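Local coordinates for putative DNA-binding protein (Ralstonia eutropha, PDB 2OBP) that probably binds DNA, judging by a fold like that of winged helix-turn-helix proteins, though its own function has not been established, at residues L25-L39 against G76-A89. Residues are numbered along the deposited sequence; the frame is centred on the assembly and turned at random.
Sequences LREAGIENGATPWSL and GHASLTQEGAALAA. With NO3 (nitrate ion), chain C.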
loop_
_atom_site.group_PDB
_atom_site.type_symbol
_atom_site.label_atom_id
_atom_site.label_comp_id
_atom_site.label_asym_id
_atom_site.label_seq_id
_atom_site.Cartn_x
_atom_site.Cartn_y
_atom_site.Cartn_z
ATOM N N LEU A 25 4.630 -0.463 0.218
ATOM C CA LEU A 25 4.193 0.910 0.463
ATOM C C LEU A 25 5.198 1.673 1.341
ATOM O O LEU A 25 5.429 2.859 1.140
ATOM C CB LEU A 25 2.780 0.970 1.071
ATOM C CG LEU A 25 1.656 0.521 0.102
ATOM C CD1 LEU A 25 0.311 0.564 0.826
ATOM C CD2 LEU A 25 1.660 1.317 -1.216
ATOM N N ARG A 26 5.812 1.002 2.297
ATOM C CA ARG A 26 6.852 1.638 3.062
ATOM C C ARG A 26 8.034 2.080 2.182
ATOM O O ARG A 26 8.516 3.206 2.318
ATOM C CB ARG A 26 7.324 0.709 4.181
ATOM C CG ARG A 26 8.679 1.121 4.788
ATOM C CD ARG A 26 8.937 0.370 6.037
ATOM N NE ARG A 26 10.297 0.515 6.586
ATOM C CZ ARG A 26 10.849 1.668 6.988
ATOM N NH1 ARG A 26 10.203 2.838 6.923
ATOM N NH2 ARG A 26 12.077 1.652 7.489
ATOM N N GLU A 27 8.501 1.183 1.320
ATOM C CA GLU A 27 9.546 1.486 0.337
ATOM C C GLU A 27 9.173 2.695 -0.530
ATOM O O GLU A 27 9.977 3.599 -0.727
ATOM C CB GLU A 27 9.804 0.272 -0.561
ATOM C CG GLU A 27 11.017 0.455 -1.488
ATOM C CD GLU A 27 11.166 -0.632 -2.532
ATOM O OE1 GLU A 27 10.714 -1.775 -2.295
ATOM O OE2 GLU A 27 11.753 -0.329 -3.594
ATOM N N ALA A 28 7.944 2.698 -1.046
ATOM C CA ALA A 28 7.465 3.786 -1.890
ATOM C C ALA A 28 7.568 5.162 -1.212
ATOM O O ALA A 28 7.870 6.174 -1.868
ATOM C CB ALA A 28 6.032 3.498 -2.311
ATOM N N GLY A 29 7.349 5.194 0.091
ATOM C CA GLY A 29 7.314 6.437 0.851
ATOM C C GLY A 29 8.607 6.894 1.476
ATOM O O GLY A 29 8.597 7.915 2.148
ATOM N N ILE A 30 9.697 6.151 1.271
ATOM C CA ILE A 30 10.960 6.497 1.917
ATOM C C ILE A 30 11.495 7.846 1.406
ATOM O O ILE A 30 12.014 8.640 2.215
ATOM C CB ILE A 30 12.026 5.368 1.805
ATOM C CG1 ILE A 30 11.620 4.148 2.646
ATOM C CG2 ILE A 30 13.388 5.854 2.276
ATOM C CD1 ILE A 30 11.610 4.386 4.154
ATOM N N GLU A 31 11.356 8.134 0.116
ATOM C CA GLU A 31 11.765 9.445 -0.387
ATOM C C GLU A 31 10.668 10.470 -0.123
ATOM O O GLU A 31 9.576 10.360 -0.669
ATOM C CB GLU A 31 12.071 9.393 -1.886
ATOM C CG GLU A 31 12.582 10.731 -2.420
ATOM C CD GLU A 31 12.851 10.729 -3.912
ATOM O OE1 GLU A 31 12.188 9.957 -4.644
ATOM O OE2 GLU A 31 13.720 11.517 -4.342
ATOM N N ASN A 32 10.973 11.470 0.704
ATOM C CA ASN A 32 9.999 12.505 1.076
ATOM C C ASN A 32 9.497 13.276 -0.154
ATOM O O ASN A 32 10.273 13.605 -1.048
ATOM C CB ASN A 32 10.612 13.484 2.089
ATOM C CG ASN A 32 9.625 14.570 2.535
ATOM O OD1 ASN A 32 8.559 14.275 3.096
ATOM N ND2 ASN A 32 9.981 15.833 2.279
ATOM N N GLY A 33 8.190 13.532 -0.193
ATOM C CA GLY A 33 7.562 14.178 -1.345
ATOM C C GLY A 33 7.428 13.343 -2.622
ATOM O O GLY A 33 7.005 13.876 -3.650
ATOM N N ALA A 34 7.774 12.054 -2.578
ATOM C CA ALA A 34 7.663 11.190 -3.764
ATOM C C ALA A 34 6.197 11.007 -4.152
ATOM O O ALA A 34 5.309 11.008 -3.309
ATOM C CB ALA A 34 8.306 9.843 -3.500
ATOM N N THR A 35 5.940 10.890 -5.455
ATOM C CA THR A 35 4.602 10.599 -5.958
ATOM C C THR A 35 4.154 9.216 -5.536
ATOM O O THR A 35 4.922 8.260 -5.675
ATOM C CB THR A 35 4.625 10.683 -7.476
ATOM O OG1 THR A 35 5.021 12.003 -7.851
ATOM C CG2 THR A 35 3.267 10.325 -8.083
ATOM N N PRO A 36 2.917 9.081 -4.997
ATOM C CA PRO A 36 2.501 7.725 -4.598
ATOM C C PRO A 36 2.462 6.797 -5.791
ATOM O O PRO A 36 2.087 7.217 -6.863
ATOM C CB PRO A 36 1.075 7.902 -4.090
ATOM C CG PRO A 36 0.927 9.337 -3.784
ATOM C CD PRO A 36 1.865 10.079 -4.694
ATOM N N TRP A 37 2.787 5.536 -5.568
ATOM C CA TRP A 37 2.838 4.597 -6.677
ATOM C C TRP A 37 1.460 4.235 -7.172
ATOM O O TRP A 37 0.504 4.138 -6.427
ATOM C CB TRP A 37 3.530 3.321 -6.239
ATOM C CG TRP A 37 5.019 3.471 -5.937
ATOM C CD1 TRP A 37 5.763 4.611 -5.916
ATOM C CD2 TRP A 37 5.910 2.406 -5.658
ATOM N NE1 TRP A 37 7.078 4.311 -5.603
ATOM C CE2 TRP A 37 7.182 2.961 -5.440
ATOM C CE3 TRP A 37 5.738 1.027 -5.510
ATOM C CZ2 TRP A 37 8.281 2.181 -5.100
ATOM C CZ3 TRP A 37 6.825 0.262 -5.192
ATOM C CH2 TRP A 37 8.079 0.834 -4.985
ATOM N N SER A 38 1.371 4.021 -8.477
ATOM C CA SER A 38 0.151 3.552 -9.079
ATOM C C SER A 38 -0.169 2.117 -8.693
ATOM O O SER A 38 0.710 1.321 -8.364
ATOM C CB SER A 38 0.246 3.659 -10.591
ATOM O OG SER A 38 1.082 2.690 -11.229
ATOM N N LEU A 39 -1.459 1.774 -8.750
ATOM C CA LEU A 39 -1.849 0.411 -8.313
ATOM C C LEU A 39 -1.100 -0.691 -9.056
ATOM O O LEU A 39 -0.612 -1.626 -8.430
ATOM C CB LEU A 39 -3.364 0.218 -8.356
ATOM C CG LEU A 39 -4.169 1.258 -7.602
ATOM C CD1 LEU A 39 -5.683 0.931 -7.719
ATOM C CD2 LEU A 39 -3.735 1.421 -6.153
ATOM N N GLY A 76 -5.843 4.465 -10.119
ATOM C CA GLY A 76 -5.229 5.469 -9.270
ATOM C C GLY A 76 -3.976 5.023 -8.564
ATOM O O GLY A 76 -3.111 4.402 -9.202
ATOM N N HIS A 77 -3.841 5.376 -7.287
ATOM C CA HIS A 77 -2.597 5.159 -6.573
ATOM C C HIS A 77 -2.910 4.906 -5.088
ATOM O O HIS A 77 -4.040 5.123 -4.648
ATOM C CB HIS A 77 -1.623 6.351 -6.721
ATOM C CG HIS A 77 -2.223 7.677 -6.381
ATOM N ND1 HIS A 77 -2.345 8.138 -5.084
ATOM C CD2 HIS A 77 -2.730 8.640 -7.181
ATOM C CE1 HIS A 77 -2.887 9.348 -5.110
ATOM N NE2 HIS A 77 -3.161 9.659 -6.359
ATOM N N ALA A 78 -1.908 4.486 -4.357
ATOM C CA ALA A 78 -2.072 4.245 -2.930
ATOM C C ALA A 78 -0.750 4.497 -2.225
ATOM O O ALA A 78 0.331 4.454 -2.816
ATOM C CB ALA A 78 -2.538 2.796 -2.693
ATOM N N SER A 79 -0.864 4.754 -0.944
ATOM C CA SER A 79 0.278 5.122 -0.107
ATOM C C SER A 79 -0.107 4.875 1.363
ATOM O O SER A 79 -1.292 4.769 1.673
ATOM C CB SER A 79 0.697 6.580 -0.270
ATOM O OG SER A 79 -0.384 7.481 -0.175
ATOM N N LEU A 80 0.891 4.859 2.232
ATOM C CA LEU A 80 0.625 4.815 3.672
ATOM C C LEU A 80 0.165 6.183 4.141
ATOM O O LEU A 80 0.689 7.212 3.678
ATOM C CB LEU A 80 1.831 4.358 4.438
ATOM C CG LEU A 80 2.370 2.982 4.123
ATOM C CD1 LEU A 80 3.702 2.720 4.820
ATOM C CD2 LEU A 80 1.348 1.897 4.410
ATOM N N THR A 81 -0.795 6.186 5.070
ATOM C CA THR A 81 -1.169 7.371 5.788
ATOM C C THR A 81 -0.007 7.727 6.734
ATOM O O THR A 81 0.945 6.959 6.896
ATOM C CB THR A 81 -2.406 7.118 6.627
ATOM O OG1 THR A 81 -2.159 5.983 7.477
ATOM C CG2 THR A 81 -3.645 6.800 5.687
ATOM N N GLN A 82 -0.085 8.870 7.411
ATOM C CA GLN A 82 0.938 9.184 8.395
ATOM C C GLN A 82 0.998 8.075 9.466
ATOM O O GLN A 82 2.067 7.653 9.865
ATOM C CB GLN A 82 0.682 10.552 9.033
ATOM C CG GLN A 82 1.762 10.984 10.035
ATOM N N GLU A 83 -0.156 7.578 9.870
ATOM C CA GLU A 83 -0.232 6.441 10.805
ATOM C C GLU A 83 0.427 5.194 10.282
ATOM O O GLU A 83 1.200 4.541 10.971
ATOM C CB GLU A 83 -1.673 6.107 11.171
ATOM C CG GLU A 83 -2.313 7.102 12.076
ATOM C CD GLU A 83 -2.739 8.377 11.395
ATOM O OE1 GLU A 83 -2.826 8.462 10.149
ATOM O OE2 GLU A 83 -2.975 9.336 12.129
ATOM N N GLY A 84 0.095 4.823 9.050
ATOM C CA GLY A 84 0.702 3.650 8.486
ATOM C C GLY A 84 2.209 3.766 8.317
ATOM O O GLY A 84 2.920 2.772 8.445
ATOM N N ALA A 85 2.680 4.937 7.913
ATOM C CA ALA A 85 4.107 5.147 7.616
ATOM C C ALA A 85 4.908 5.027 8.866
ATOM O O ALA A 85 5.993 4.390 8.859
ATOM C CB ALA A 85 4.345 6.512 6.996
ATOM N N ALA A 86 4.432 5.667 9.927
ATOM C CA ALA A 86 5.138 5.614 11.206
ATOM C C ALA A 86 5.141 4.205 11.761
ATOM O O ALA A 86 6.165 3.773 12.299
ATOM C CB ALA A 86 4.571 6.653 12.283
ATOM N N LEU A 87 4.016 3.487 11.652
ATOM C CA LEU A 87 3.939 2.100 12.145
ATOM C C LEU A 87 4.812 1.164 11.320
ATOM O O LEU A 87 5.509 0.324 11.871
ATOM C CB LEU A 87 2.497 1.608 12.221
ATOM C CG LEU A 87 2.365 0.167 12.679
ATOM C CD1 LEU A 87 2.656 0.027 14.181
ATOM C CD2 LEU A 87 0.964 -0.367 12.339
ATOM N N ALA A 88 4.802 1.335 10.004
ATOM C CA ALA A 88 5.588 0.472 9.133
ATOM C C ALA A 88 7.096 0.515 9.434
ATOM O O ALA A 88 7.769 -0.513 9.409
ATOM C CB ALA A 88 5.316 0.820 7.669
ATOM N N ALA A 89 7.584 1.692 9.785
ATOM C CA ALA A 89 8.984 1.896 10.192
ATOM C C ALA A 89 9.374 1.116 11.461
ATOM O O ALA A 89 10.531 0.727 11.656
ATOM C CB ALA A 89 9.252 3.399 10.397
HETATM N N NO3 C . -4.664 1.329 -11.919
HETATM O O1 NO3 C . -4.418 2.379 -11.064
HETATM O O2 NO3 C . -5.497 0.295 -11.500
HETATM O O3 NO3 C . -4.060 1.348 -13.207
HETATM O O HOH W 1 3.654 5.009 0.947
HETATM O O HOH W 2 7.494 3.791 6.801
HETATM O O HOH W 3 3.056 4.625 -2.929
#
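Backbone bridging at one end and apolar packing at the other join the end of helix 16-28 and its following loop to strand 76-80 and helix 82-91. At the bridged end Ser38 pairs with His77: Ala78 N donates to Trp37 O (3.2 Å), and Leu39 N to Gly76 O (3.1 Å). Ser38 occupies the N-cap position of helix 39-46, so the bridge ties the start of that helix to the strand. Pro36 lies alongside His77, with Pro36 CB 3.6 Å from His77 ND1. Leu39 turns CD2 to Ala78 CB and also packs on Leu57 of helix 50-62. A nitrate ion, probably from the crystallisation liquor, accepts a bond from Gly76 N. Three helices followed by the hairpin of strands 66-70 and 76-80 give the arrangement of a winged helix-turn-helix, consistent with the DNA binding assigned to the protein, and the connection between helices 16-28 and 39-46 adds a single bridge to the hairpin edge facing away from strand 66-70. Two waters extend the join: one links Trp37 N to Ala78 O, the other links Leu25 O, in the helix, to Leu80 N. Leu25 CB sits 3.7 Å from Leu80 CG, the two side chains crossing at a slant, and Leu80 CD1 reaches Arg26 N. Arg26, with CG anti to its own N (chi1 164°) and the chain extended to NE, runs past Ala88 and lays one guanidinium face over Ala89 CA; its NH1 donates to a water, and that water's oxygen lies 2.6 Å from Ala85 O, to which it donates.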